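Local coordinates for protein possible adhesin (Caldicellulosiruptor kronotskyensis, PDB 4WA0) that probably mediates attachment of the bacterium to cellulose, as a tapirin, this chain being its C-terminal beta-helix domain, at residues Val125-Val136 against Leu146-Lys157; Leu167-Leu175 against Pro189-Ile197. All coordinates share one frame; numbering follows the deposited sequence.

Contact 1. Residues Val125-Val136 against Leu146-Lys157; sequences VKLAGPGVNMEV and LEVIDGATVTLK
Val125 and Glu147 open a series of nine backbone hydrogen bonds that join two successive turns of a parallel beta-helix. In the first strand pair, 125-128 with 146-149, Leu127 uses both its backbone polar atoms on the same neighbour: its N gives to Glu147 O at 2.8 Å and its O receives Ile149 N. The series then breaks at the corner, where a type II turn, Gly129 to Val132, faces a type I' turn, Ile149 to Ala152, and the pairing shifts by one residue. Ile149 O accepts both Gly129 N across the contact and Ala152 N within its own turn, which come from opposite faces of its carbonyl plane, while two waters bridge Gly131 N and Gly151 O, one of them held only weakly by Gly131 N. Beyond the corner, Met134 O takes the N-H of Thr155 at 2.8 Å and a water that also reaches the hydroxyls of Thr153 and Thr155.

Inside the coil, Leu127 sends CD2 across Val154 at about a right angle, 3.7 Å from its CG2, and sets CB 3.6 Å from Ala152 CB. Selenomethionine Met134 bends at chi3 (73°), which brings CE alongside the Val154 methyls, 3.9 Å from CG2. On the other face, Lys126 and Glu147 run extended side by side, yet NZ and OE2 stay 4.4 Å apart. Lys157 forms its salt bridge with Glu178 of the following turn, and reaches Glu135 OE2 through a water at its NZ. Directed bonding therefore resides mainly in the backbone; the interior side chains add apolar contact, and the outward charges interact only loosely across this pair of turns.

Contact 2. Residues Leu167-Leu175 against Pro189-Ile197; sequences LVVRNGSRL and PDASTIISI
Thr193 meets the edge of strand 167-170 as part of a short helix that caps the end of the parallel beta-helix. Its OG1 accepts the N-H of Val169 at 3.0 Å in a nearly straight bond (173°), so a side-chain hydroxyl takes the place that a backbone carbonyl of a further strand would fill. With OG1 anti to the carbonyl carbon (chi1 -66°), CG2 is left to turn toward the interior, 3.9 Å from Leu167 CD2. That same leucine methyl also touches Ile197 CD1, at 3.8 Å.

After the helix the regular pairing resumes: Leu175 N gives to Ser196 O at 3.1 Å, and Leu175 pairs in parallel with Ile197, the start of the last strand on this face.

Farther out, Asp190 is the N-cap of helix 191-195, its OD1 taking the N-H of Thr193 and so helping to fix the residue that bonds to the strand. A water held by Asp190 N gives to both Leu167 O and Thr193 OG1, and Tyr206 packs on Pro189, Ile194 and Ile197. A second water joins Ser173 N to Ser196 OG, beside the tight approach of Ser196 CB to Val169 CG1, 3.4 Å.

How the contacts relate
Followed from the N terminus, the chain makes contact 1 first: residues 146-157 come back onto 125-136 after one circuit through strand 139-142. It then passes strand 161-164, and contact 2 closes the next circuit as 189-197 returns to 167-175 by way of strand 182-185. The two closures run in series, neither nested nor crossed, and their centres lie about 11 Å apart. They meet directly where strand 145-149 neighbours 166-170 and strand 153-156 neighbours 174-177; Ser173 OG also bonds to Gly151 N at the corner. Contact 1 thus repeats the regular coil, whereas contact 2 replaces one strand with helix 191-195 and ends that face.

Contact 1. Residues Val125-Val136 against Leu146-Lys157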
loop_
_atom_site.group_PDB
_atom_site.type_symbol
_atom_site.label_atom_id
_atom_site.label_comp_id
_atom_site.label_asym_id
_atom_site.label_seq_id
_atom_site.Cartn_x
_atom_site.Cartn_y
_atom_site.Cartn_z
ATOM N N VAL A 125 1.324 19.265 2.310
ATOM C CA VAL A 125 1.492 18.219 3.295
ATOM C C VAL A 125 0.970 18.759 4.632
ATOM O O VAL A 125 1.519 19.703 5.121
ATOM C CB VAL A 125 2.920 17.689 3.411
ATOM C CG1 VAL A 125 3.060 16.636 4.501
ATOM C CG2 VAL A 125 3.381 17.154 2.067
ATOM N N LYS A 126 -0.129 18.211 5.131
ATOM C CA LYS A 126 -0.835 18.692 6.331
ATOM C C LYS A 126 -0.810 17.609 7.406
ATOM O O LYS A 126 -1.246 16.487 7.130
ATOM C CB LYS A 126 -2.237 19.070 5.954
ATOM C CG LYS A 126 -2.937 19.616 7.158
ATOM C CD LYS A 126 -4.356 19.982 6.893
ATOM C CE LYS A 126 -5.002 20.288 8.261
ATOM N NZ LYS A 126 -6.299 20.958 8.020
ATOM N N LEU A 127 -0.165 17.907 8.517
ATOM C CA LEU A 127 -0.207 17.035 9.710
ATOM C C LEU A 127 -1.012 17.747 10.775
ATOM O O LEU A 127 -0.738 18.895 11.063
ATOM C CB LEU A 127 1.144 16.772 10.271
ATOM C CG LEU A 127 2.028 15.853 9.451
ATOM C CD1 LEU A 127 2.598 16.632 8.346
ATOM C CD2 LEU A 127 3.218 15.491 10.352
ATOM N N ALA A 128 -2.061 17.074 11.271
ATOM C CA ALA A 128 -2.990 17.718 12.260
ATOM C C ALA A 128 -3.376 16.749 13.342
ATOM O O ALA A 128 -4.044 15.747 13.075
ATOM C CB ALA A 128 -4.199 18.246 11.550
ATOM N N GLY A 129 -2.946 17.050 14.547
ATOM C CA GLY A 129 -3.439 16.328 15.728
ATOM C C GLY A 129 -2.343 15.841 16.654
ATOM O O GLY A 129 -1.190 15.643 16.249
ATOM N N PRO A 130 -2.686 15.614 17.931
ATOM C CA PRO A 130 -1.719 15.084 18.830
ATOM C C PRO A 130 -1.182 13.743 18.361
ATOM O O PRO A 130 -1.884 12.913 17.824
ATOM C CB PRO A 130 -2.497 14.919 20.158
ATOM C CG PRO A 130 -3.546 15.943 20.063
ATOM C CD PRO A 130 -3.985 15.873 18.616
ATOM N N GLY A 131 0.102 13.555 18.586
ATOM C CA GLY A 131 0.731 12.295 18.238
ATOM C C GLY A 131 1.036 11.996 16.773
ATOM O O GLY A 131 1.500 10.871 16.493
ATOM N N VAL A 132 0.759 12.939 15.887
ATOM C CA VAL A 132 1.057 12.818 14.474
ATOM C C VAL A 132 2.521 13.301 14.280
ATOM O O VAL A 132 2.786 14.548 14.308
ATOM C CB VAL A 132 0.143 13.665 13.630
ATOM C CG1 VAL A 132 0.458 13.411 12.131
ATOM C CG2 VAL A 132 -1.311 13.343 13.907
ATOM N N ASN A 133 3.450 12.381 14.118
ATOM C CA ASN A 133 4.893 12.715 14.131
ATOM C C ASN A 133 5.542 12.193 12.866
ATOM O O ASN A 133 5.526 10.968 12.613
ATOM C CB ASN A 133 5.542 12.074 15.323
ATOM C CG ASN A 133 5.068 12.670 16.626
ATOM O OD1 ASN A 133 4.913 13.867 16.723
ATOM N ND2 ASN A 133 4.695 11.821 17.576
HETATM N N MSE A 134 6.005 13.086 12.009
HETATM C CA MSE A 134 6.772 12.716 10.814
HETATM C C MSE A 134 8.202 12.991 10.886
HETATM O O MSE A 134 8.632 14.050 11.413
HETATM C CB MSE A 134 6.150 13.495 9.656
HETATM C CG MSE A 134 6.722 13.026 8.342
HETATM SE SE MSE A 134 5.832 13.787 6.743
HETATM C CE MSE A 134 6.567 15.513 6.938
ATOM N N GLU A 135 9.001 12.098 10.337
ATOM C CA GLU A 135 10.477 12.330 10.260
ATOM C C GLU A 135 10.877 12.190 8.810
ATOM O O GLU A 135 10.417 11.243 8.153
ATOM C CB GLU A 135 11.285 11.299 11.025
ATOM C CG GLU A 135 10.913 11.313 12.464
ATOM C CD GLU A 135 11.732 10.448 13.400
ATOM O OE1 GLU A 135 12.590 9.636 12.974
ATOM O OE2 GLU A 135 11.453 10.625 14.593
ATOM N N VAL A 136 11.766 13.060 8.337
ATOM C CA VAL A 136 12.339 12.966 6.994
ATOM C C VAL A 136 13.820 12.767 7.158
ATOM O O VAL A 136 14.489 13.575 7.823
ATOM C CB VAL A 136 12.045 14.209 6.148
ATOM C CG1 VAL A 136 12.786 14.087 4.821
ATOM C CG2 VAL A 136 10.537 14.377 5.972
ATOM N N LEU A 146 3.801 23.001 3.807
ATOM C CA LEU A 146 3.989 22.046 4.903
ATOM C C LEU A 146 3.275 22.695 6.107
ATOM O O LEU A 146 3.720 23.705 6.635
ATOM C CB LEU A 146 5.459 21.794 5.166
ATOM C CG LEU A 146 5.794 20.913 6.388
ATOM C CD1 LEU A 146 5.104 19.569 6.317
ATOM C CD2 LEU A 146 7.322 20.751 6.631
ATOM N N GLU A 147 2.162 22.109 6.527
ATOM C CA GLU A 147 1.298 22.631 7.597
ATOM C C GLU A 147 1.368 21.621 8.723
ATOM O O GLU A 147 1.026 20.432 8.543
ATOM C CB GLU A 147 -0.154 22.750 7.082
ATOM C CG GLU A 147 -1.028 23.298 8.166
ATOM C CD GLU A 147 -2.454 23.581 7.718
ATOM O OE1 GLU A 147 -2.784 23.284 6.542
ATOM O OE2 GLU A 147 -3.215 24.068 8.589
ATOM N N VAL A 148 1.764 22.065 9.893
ATOM C CA VAL A 148 1.987 21.216 11.060
ATOM C C VAL A 148 1.237 21.807 12.247
ATOM O O VAL A 148 1.652 22.850 12.786
ATOM C CB VAL A 148 3.496 21.074 11.386
ATOM C CG1 VAL A 148 3.778 20.005 12.433
ATOM C CG2 VAL A 148 4.380 20.809 10.146
ATOM N N ILE A 149 0.107 21.226 12.597
ATOM C CA ILE A 149 -0.832 21.860 13.558
ATOM C C ILE A 149 -1.367 20.900 14.626
ATOM O O ILE A 149 -1.364 19.657 14.459
ATOM C CB ILE A 149 -1.998 22.604 12.847
ATOM C CG1 ILE A 149 -3.019 21.676 12.180
ATOM C CG2 ILE A 149 -1.419 23.624 11.832
ATOM C CD1 ILE A 149 -4.238 22.363 11.690
ATOM N N ASP A 150 -1.924 21.510 15.671
ATOM C CA ASP A 150 -2.765 20.803 16.609
ATOM C C ASP A 150 -2.005 19.679 17.310
ATOM O O ASP A 150 -2.612 18.653 17.743
ATOM C CB ASP A 150 -4.047 20.295 15.933
ATOM C CG ASP A 150 -4.922 21.401 15.381
ATOM O OD1 ASP A 150 -4.778 22.618 15.729
ATOM O OD2 ASP A 150 -5.819 21.090 14.569
ATOM N N GLY A 151 -0.700 19.874 17.509
ATOM C CA GLY A 151 0.094 18.940 18.248
ATOM C C GLY A 151 1.025 18.045 17.463
ATOM O O GLY A 151 1.828 17.313 18.071
ATOM N N ALA A 152 0.896 18.101 16.120
ATOM C CA ALA A 152 1.722 17.358 15.231
ATOM C C ALA A 152 3.146 17.851 15.342
ATOM O O ALA A 152 3.369 19.026 15.689
ATOM C CB ALA A 152 1.205 17.434 13.813
ATOM N N THR A 153 4.102 16.987 15.082
ATOM C CA THR A 153 5.494 17.379 14.918
ATOM C C THR A 153 6.117 16.868 13.602
ATOM O O THR A 153 5.703 15.839 13.074
ATOM C CB THR A 153 6.448 16.995 16.080
ATOM O OG1 THR A 153 6.723 15.599 16.124
ATOM C CG2 THR A 153 5.765 17.335 17.424
ATOM N N VAL A 154 7.137 17.570 13.144
ATOM C CA VAL A 154 7.963 17.167 12.008
ATOM C C VAL A 154 9.418 17.337 12.438
ATOM O O VAL A 154 9.823 18.384 12.989
ATOM C CB VAL A 154 7.673 17.961 10.713
ATOM C CG1 VAL A 154 8.662 17.575 9.654
ATOM C CG2 VAL A 154 6.233 17.696 10.200
ATOM N N THR A 155 10.191 16.299 12.178
ATOM C CA THR A 155 11.639 16.269 12.445
ATOM C C THR A 155 12.386 16.107 11.170
ATOM O O THR A 155 12.131 15.148 10.420
ATOM C CB THR A 155 12.010 15.167 13.430
ATOM O OG1 THR A 155 11.327 15.392 14.660
ATOM C CG2 THR A 155 13.478 15.184 13.745
ATOM N N LEU A 156 13.311 17.044 10.895
ATOM C CA LEU A 156 14.197 16.950 9.730
ATOM C C LEU A 156 15.508 16.374 10.265
ATOM O O LEU A 156 16.213 17.020 11.051
ATOM C CB LEU A 156 14.344 18.315 8.978
ATOM C CG LEU A 156 12.944 19.012 8.759
ATOM C CD1 LEU A 156 13.173 20.317 7.968
ATOM C CD2 LEU A 156 11.992 18.092 8.022
ATOM N N LYS A 157 15.839 15.142 9.886
ATOM C CA LYS A 157 16.993 14.469 10.522
ATOM C C LYS A 157 18.310 15.054 10.009
ATOM O O LYS A 157 18.388 15.820 9.060
ATOM C CB LYS A 157 16.949 12.948 10.325
ATOM C CG LYS A 157 15.636 12.298 10.781
ATOM C CD LYS A 157 15.509 12.225 12.266
ATOM C CE LYS A 157 16.381 11.117 12.833
ATOM N NZ LYS A 157 16.357 11.219 14.323
HETATM O O HOH W 1 2.847 14.883 18.299
HETATM O O HOH W 2 0.983 15.970 20.546
HETATM O O HOH W 3 8.638 14.312 14.417
HETATM O O HOH W 4 13.699 11.799 15.837
#

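Contact 2. Residues Leu167-Leu175 against Pro189-Ile197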
loop_
_atom_site.group_PDB
_atom_site.type_symbol
_atom_site.label_atom_id
_atom_site.label_comp_id
_atom_site.label_asym_id
_atom_site.label_seq_id
_atom_site.Cartn_x
_atom_site.Cartn_y
_atom_site.Cartn_z
ATOM N N LEU A 167 5.534 27.284 5.027
ATOM C CA LEU A 167 5.500 26.569 6.278
ATOM C C LEU A 167 4.545 27.211 7.227
ATOM O O LEU A 167 4.578 28.457 7.396
ATOM C CB LEU A 167 6.885 26.548 6.872
ATOM C CG LEU A 167 7.012 25.806 8.198
ATOM C CD1 LEU A 167 6.712 24.309 8.152
ATOM C CD2 LEU A 167 8.354 26.108 8.838
ATOM N N VAL A 168 3.640 26.417 7.832
ATOM C CA VAL A 168 2.781 26.887 8.861
ATOM C C VAL A 168 2.891 25.911 10.006
ATOM O O VAL A 168 2.667 24.669 9.803
ATOM C CB VAL A 168 1.324 26.978 8.361
ATOM C CG1 VAL A 168 0.386 27.244 9.494
ATOM C CG2 VAL A 168 1.163 28.006 7.228
ATOM N N VAL A 169 3.194 26.421 11.189
ATOM C CA VAL A 169 3.254 25.595 12.392
ATOM C C VAL A 169 2.536 26.350 13.530
ATOM O O VAL A 169 2.880 27.507 13.858
ATOM C CB VAL A 169 4.724 25.311 12.837
ATOM C CG1 VAL A 169 4.756 24.448 14.095
ATOM C CG2 VAL A 169 5.561 24.689 11.729
ATOM N N ARG A 170 1.534 25.723 14.122
ATOM C CA ARG A 170 0.721 26.398 15.145
ATOM C C ARG A 170 0.022 25.417 16.025
ATOM O O ARG A 170 -0.019 24.258 15.733
ATOM C CB ARG A 170 -0.294 27.347 14.470
ATOM C CG ARG A 170 -1.230 26.756 13.499
ATOM C CD ARG A 170 -2.305 27.785 13.131
ATOM N NE ARG A 170 -3.166 27.320 12.093
ATOM C CZ ARG A 170 -4.155 26.454 12.255
ATOM N NH1 ARG A 170 -4.484 25.983 13.468
ATOM N NH2 ARG A 170 -4.844 26.094 11.195
ATOM N N ASN A 171 -0.620 25.907 17.089
ATOM C CA ASN A 171 -1.415 25.121 17.938
ATOM C C ASN A 171 -0.664 23.969 18.616
ATOM O O ASN A 171 -1.078 22.807 18.559
ATOM C CB ASN A 171 -2.657 24.652 17.213
ATOM C CG ASN A 171 -3.735 25.679 17.198
ATOM O OD1 ASN A 171 -3.924 26.418 16.217
ATOM N ND2 ASN A 171 -4.473 25.758 18.301
ATOM N N GLY A 172 0.455 24.304 19.261
ATOM C CA GLY A 172 1.181 23.327 20.049
ATOM C C GLY A 172 2.010 22.324 19.269
ATOM O O GLY A 172 2.235 21.255 19.732
ATOM N N SER A 173 2.430 22.719 18.068
ATOM C CA SER A 173 3.173 21.909 17.130
ATOM C C SER A 173 4.575 22.407 17.051
ATOM O O SER A 173 4.907 23.504 17.508
ATOM C CB SER A 173 2.488 21.944 15.796
ATOM O OG SER A 173 1.321 21.150 15.863
ATOM N N ARG A 174 5.415 21.586 16.460
ATOM C CA ARG A 174 6.860 21.884 16.384
ATOM C C ARG A 174 7.414 21.370 15.086
ATOM O O ARG A 174 6.910 20.368 14.549
ATOM C CB ARG A 174 7.682 21.183 17.482
ATOM C CG ARG A 174 7.556 21.790 18.868
ATOM C CD ARG A 174 8.569 21.097 19.799
ATOM N NE ARG A 174 8.298 19.664 19.936
ATOM C CZ ARG A 174 9.124 18.773 20.476
ATOM N NH1 ARG A 174 10.313 19.153 20.974
ATOM N NH2 ARG A 174 8.746 17.484 20.526
ATOM N N LEU A 175 8.414 22.098 14.602
ATOM C CA LEU A 175 9.249 21.620 13.496
ATOM C C LEU A 175 10.665 21.596 14.081
ATOM O O LEU A 175 11.134 22.642 14.613
ATOM C CB LEU A 175 9.158 22.457 12.227
ATOM C CG LEU A 175 10.275 22.164 11.192
ATOM C CD1 LEU A 175 9.961 20.893 10.526
ATOM C CD2 LEU A 175 10.272 23.243 10.119
ATOM N N PRO A 189 7.586 32.670 6.725
ATOM C CA PRO A 189 6.400 32.457 7.541
ATOM C C PRO A 189 6.101 33.567 8.544
ATOM O O PRO A 189 6.791 34.592 8.627
ATOM C CB PRO A 189 6.679 31.161 8.319
ATOM C CG PRO A 189 8.004 30.690 7.910
ATOM C CD PRO A 189 8.684 31.739 7.032
ATOM N N ASP A 190 4.987 33.371 9.259
ATOM C CA ASP A 190 4.610 34.253 10.343
ATOM C C ASP A 190 5.342 34.041 11.645
ATOM O O ASP A 190 6.038 33.022 11.858
ATOM C CB ASP A 190 3.067 34.285 10.497
ATOM C CG ASP A 190 2.445 33.099 11.140
ATOM O OD1 ASP A 190 3.056 32.189 11.688
ATOM O OD2 ASP A 190 1.162 33.133 11.128
ATOM N N ALA A 191 5.230 34.987 12.551
ATOM C CA ALA A 191 6.029 34.891 13.794
ATOM C C ALA A 191 5.787 33.633 14.590
ATOM O O ALA A 191 6.702 33.057 15.108
ATOM C CB ALA A 191 5.894 36.123 14.679
ATOM N N SER A 192 4.527 33.223 14.683
ATOM C CA SER A 192 4.209 32.053 15.493
ATOM C C SER A 192 4.898 30.798 14.957
ATOM O O SER A 192 5.526 30.021 15.708
ATOM C CB SER A 192 2.706 31.808 15.567
ATOM O OG SER A 192 2.097 32.720 16.476
ATOM N N THR A 193 4.835 30.664 13.642
ATOM C CA THR A 193 5.508 29.562 12.974
ATOM C C THR A 193 6.989 29.578 13.284
ATOM O O THR A 193 7.561 28.565 13.670
ATOM C CB THR A 193 5.253 29.598 11.466
ATOM O OG1 THR A 193 3.852 29.352 11.192
ATOM C CG2 THR A 193 6.113 28.678 10.739
ATOM N N ILE A 194 7.604 30.729 13.086
ATOM C CA ILE A 194 9.051 30.804 13.298
ATOM C C ILE A 194 9.429 30.391 14.745
ATOM O O ILE A 194 10.401 29.679 14.974
ATOM C CB ILE A 194 9.594 32.202 12.900
ATOM C CG1 ILE A 194 9.420 32.401 11.393
ATOM C CG2 ILE A 194 11.044 32.398 13.404
ATOM C CD1 ILE A 194 9.841 33.788 10.896
ATOM N N ILE A 195 8.680 30.854 15.752
ATOM C CA ILE A 195 8.977 30.537 17.140
ATOM C C ILE A 195 8.657 29.067 17.506
ATOM O O ILE A 195 9.004 28.614 18.616
ATOM C CB ILE A 195 8.306 31.568 18.104
ATOM C CG1 ILE A 195 6.811 31.317 18.217
ATOM C CG2 ILE A 195 8.593 32.991 17.606
ATOM C CD1 ILE A 195 6.028 32.173 19.184
ATOM N N SER A 196 8.011 28.335 16.573
ATOM C CA SER A 196 7.714 26.920 16.728
ATOM C C SER A 196 8.745 26.007 16.072
ATOM O O SER A 196 8.587 24.793 16.113
ATOM C CB SER A 196 6.329 26.607 16.160
ATOM O OG SER A 196 5.335 27.284 16.824
ATOM N N ILE A 197 9.806 26.592 15.544
ATOM C CA ILE A 197 10.885 25.852 14.918
ATOM C C ILE A 197 11.952 25.710 15.990
ATOM O O ILE A 197 12.323 26.713 16.628
ATOM C CB ILE A 197 11.420 26.552 13.657
ATOM C CG1 ILE A 197 10.338 26.692 12.588
ATOM C CG2 ILE A 197 12.646 25.766 13.124
ATOM C CD1 ILE A 197 10.784 27.552 11.443
HETATM O O HOH W 5 3.384 30.760 8.771
HETATM O O HOH W 6 2.959 25.710 17.473
#